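Gentamicin resistance protein (Enterococcus gallinarum, PDB 3TDV) is an aminoglycoside 2''-phosphotransferase that prefers GTP over ATP and probably confers resistance by phosphorylating gentamicin and related antibiotics. Local coordinates at residues Lys113-Leu118 with Arg209-Thr214. Residues are numbered along the deposited sequence; the frame is centred on the assembly and turned at random.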
loop_
_atom_site.group_PDB
_atom_site.type_symbol
_atom_site.label_atom_id
_atom_site.label_comp_id
_atom_site.label_asym_id
_atom_site.label_seq_id
_atom_site.Cartn_x
_atom_site.Cartn_y
_atom_site.Cartn_z
ATOM N N LYS A 113 -3.770 17.772 -9.969
ATOM C CA LYS A 113 -2.825 17.367 -8.940
ATOM C C LYS A 113 -3.174 17.962 -7.573
ATOM O O LYS A 113 -3.248 17.241 -6.573
ATOM C CB LYS A 113 -1.401 17.737 -9.340
ATOM C CG LYS A 113 -0.426 16.572 -9.296
ATOM C CD LYS A 113 1.013 17.044 -9.471
ATOM C CE LYS A 113 1.527 16.799 -10.886
ATOM N NZ LYS A 113 2.937 17.272 -11.056
ATOM N N ASP A 114 -3.403 19.268 -7.526
ATOM C CA ASP A 114 -3.751 19.920 -6.265
ATOM C C ASP A 114 -5.083 19.423 -5.705
ATOM O O ASP A 114 -5.242 19.263 -4.491
ATOM C CB ASP A 114 -3.785 21.452 -6.395
ATOM C CG ASP A 114 -4.634 22.096 -5.307
ATOM O OD1 ASP A 114 -4.137 22.277 -4.166
ATOM O OD2 ASP A 114 -5.823 22.378 -5.579
ATOM N N ARG A 115 -6.050 19.204 -6.587
ATOM C CA ARG A 115 -7.321 18.634 -6.171
ATOM C C ARG A 115 -7.083 17.219 -5.604
ATOM O O ARG A 115 -7.665 16.834 -4.585
ATOM C CB ARG A 115 -8.295 18.594 -7.351
ATOM C CG ARG A 115 -9.666 19.167 -7.047
ATOM C CD ARG A 115 -9.835 19.412 -5.551
ATOM N NE ARG A 115 -10.751 18.461 -4.913
ATOM C CZ ARG A 115 -11.725 18.816 -4.076
ATOM N NH1 ARG A 115 -11.910 20.099 -3.779
ATOM N NH2 ARG A 115 -12.518 17.894 -3.537
ATOM N N LEU A 116 -6.217 16.452 -6.253
ATOM C CA LEU A 116 -5.901 15.092 -5.792
ATOM C C LEU A 116 -5.351 15.095 -4.362
ATOM O O LEU A 116 -5.794 14.317 -3.520
ATOM C CB LEU A 116 -4.894 14.433 -6.746
ATOM C CG LEU A 116 -4.603 12.934 -6.671
ATOM C CD1 LEU A 116 -5.870 12.111 -6.473
ATOM C CD2 LEU A 116 -3.899 12.505 -7.942
ATOM N N ALA A 117 -4.395 15.985 -4.095
ATOM C CA ALA A 117 -3.741 16.031 -2.795
ATOM C C ALA A 117 -4.767 16.191 -1.689
ATOM O O ALA A 117 -4.638 15.613 -0.592
ATOM C CB ALA A 117 -2.720 17.189 -2.743
ATOM N N LEU A 118 -5.787 16.986 -1.977
ATOM C CA LEU A 118 -6.746 17.380 -0.952
ATOM C C LEU A 118 -7.705 16.224 -0.683
ATOM O O LEU A 118 -8.083 15.978 0.467
ATOM C CB LEU A 118 -7.504 18.657 -1.371
ATOM C CG LEU A 118 -8.708 18.981 -0.486
ATOM C CD1 LEU A 118 -8.232 19.307 0.932
ATOM C CD2 LEU A 118 -9.529 20.130 -1.056
ATOM N N ARG A 209 -13.364 17.777 -12.425
ATOM C CA ARG A 209 -12.459 18.839 -12.000
ATOM C C ARG A 209 -12.424 18.925 -10.471
ATOM O O ARG A 209 -11.363 19.105 -9.871
ATOM C CB ARG A 209 -12.859 20.165 -12.654
ATOM C CG ARG A 209 -12.719 21.381 -11.773
ATOM C CD ARG A 209 -13.026 22.650 -12.543
ATOM N NE ARG A 209 -11.987 23.644 -12.292
ATOM C CZ ARG A 209 -10.909 23.800 -13.056
ATOM N NH1 ARG A 209 -10.741 23.039 -14.137
ATOM N NH2 ARG A 209 -10.008 24.724 -12.744
ATOM N N GLN A 210 -13.585 18.752 -9.843
ATOM C CA GLN A 210 -13.672 18.778 -8.376
ATOM C C GLN A 210 -13.144 17.496 -7.695
ATOM O O GLN A 210 -12.593 17.547 -6.593
ATOM C CB GLN A 210 -15.118 19.052 -7.925
ATOM C CG GLN A 210 -15.297 20.330 -7.090
ATOM C CD GLN A 210 -15.731 21.543 -7.922
ATOM O OE1 GLN A 210 -14.903 22.366 -8.324
ATOM N NE2 GLN A 210 -17.039 21.655 -8.176
ATOM N N THR A 211 -13.300 16.349 -8.352
ATOM C CA THR A 211 -12.942 15.074 -7.724
ATOM C C THR A 211 -12.237 14.114 -8.675
ATOM O O THR A 211 -12.800 13.089 -9.060
ATOM C CB THR A 211 -14.190 14.396 -7.123
ATOM O OG1 THR A 211 -15.340 14.677 -7.946
ATOM C CG2 THR A 211 -14.452 14.929 -5.712
ATOM N N PRO A 212 -10.987 14.441 -9.049
ATOM C CA PRO A 212 -10.244 13.591 -9.979
ATOM C C PRO A 212 -9.792 12.260 -9.347
ATOM O O PRO A 212 -9.357 11.375 -10.087
ATOM C CB PRO A 212 -9.047 14.458 -10.366
ATOM C CG PRO A 212 -8.827 15.318 -9.198
ATOM C CD PRO A 212 -10.214 15.635 -8.674
ATOM N N LEU A 213 -9.896 12.121 -8.022
ATOM C CA LEU A 213 -9.716 10.811 -7.382
ATOM C C LEU A 213 -11.056 10.062 -7.243
ATOM O O LEU A 213 -11.923 10.434 -6.435
ATOM C CB LEU A 213 -9.029 10.918 -6.007
ATOM C CG LEU A 213 -8.692 9.555 -5.366
ATOM C CD1 LEU A 213 -7.525 8.872 -6.100
ATOM C CD2 LEU A 213 -8.409 9.663 -3.867
ATOM N N THR A 214 -11.206 8.997 -8.024
ATOM C CA THR A 214 -12.435 8.215 -8.055
ATOM C C THR A 214 -12.466 7.141 -6.943
ATOM O O THR A 214 -13.505 6.913 -6.289
ATOM C CB THR A 214 -12.582 7.502 -9.413
ATOM O OG1 THR A 214 -12.153 8.371 -10.473
ATOM C CG2 THR A 214 -14.034 7.079 -9.628
#
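Leu116 and Leu213 meet where helix 110-129 of this protein-kinase-like fold packs against the hairpin of strands 202-204 and 213-216, part of a three-stranded antiparallel sheet with strand 98-99. The evidence for close packing is the separation of 3.4 Å between Leu116 CD1 and Leu213 CB, tighter than ordinary van der Waals contact. The two side chains cross at about a right angle, and the same methyl, Leu116 CD1, also lies 3.7 Å from Leu213 CD1. In Leu116, chi1 (-168°) carries the isobutyl group toward the strand and chi2 (42°) turns CD1 to Leu213; Leu100, Phe108 and Met105 pack around the same side chain. The Leu213 amide is bound outside this pair of segments, by Gln119 OE1 one turn further along the helix. The side chain of Leu213 lies about 11 Å from the bound GDP, which places the contact away from the nucleotide.

Pro212 bridges the two zones: its CD touches Arg115 CB at 3.8 Å, and its CG approaches the helix backbone at Leu116 N.

Leu116, Pro212 and Leu213 are buried, whereas Gln210 and Thr211 are exposed and Arg115 partly so; no hydrogen bond spans either side. Arg115 bends at chi2 and chi3 and runs along the loop from Arg209 O, 3.3 Å from its CG, past Gln210 O. Arg115 NH2 stays 4.2 Å from Thr211 CG2. Leu118 CD2 lies over one face of the guanidinium, toward its rim, 3.6 Å above the plane. Gln210 O approaches the opposite face, but at 2.7 Å from Arg115 NE and with a poor angle this is a strained contact without a hydrogen bond, and the nearly eclipsed chi2 (-11°) leaves the placement of the Arg115 guanidinium doubtful.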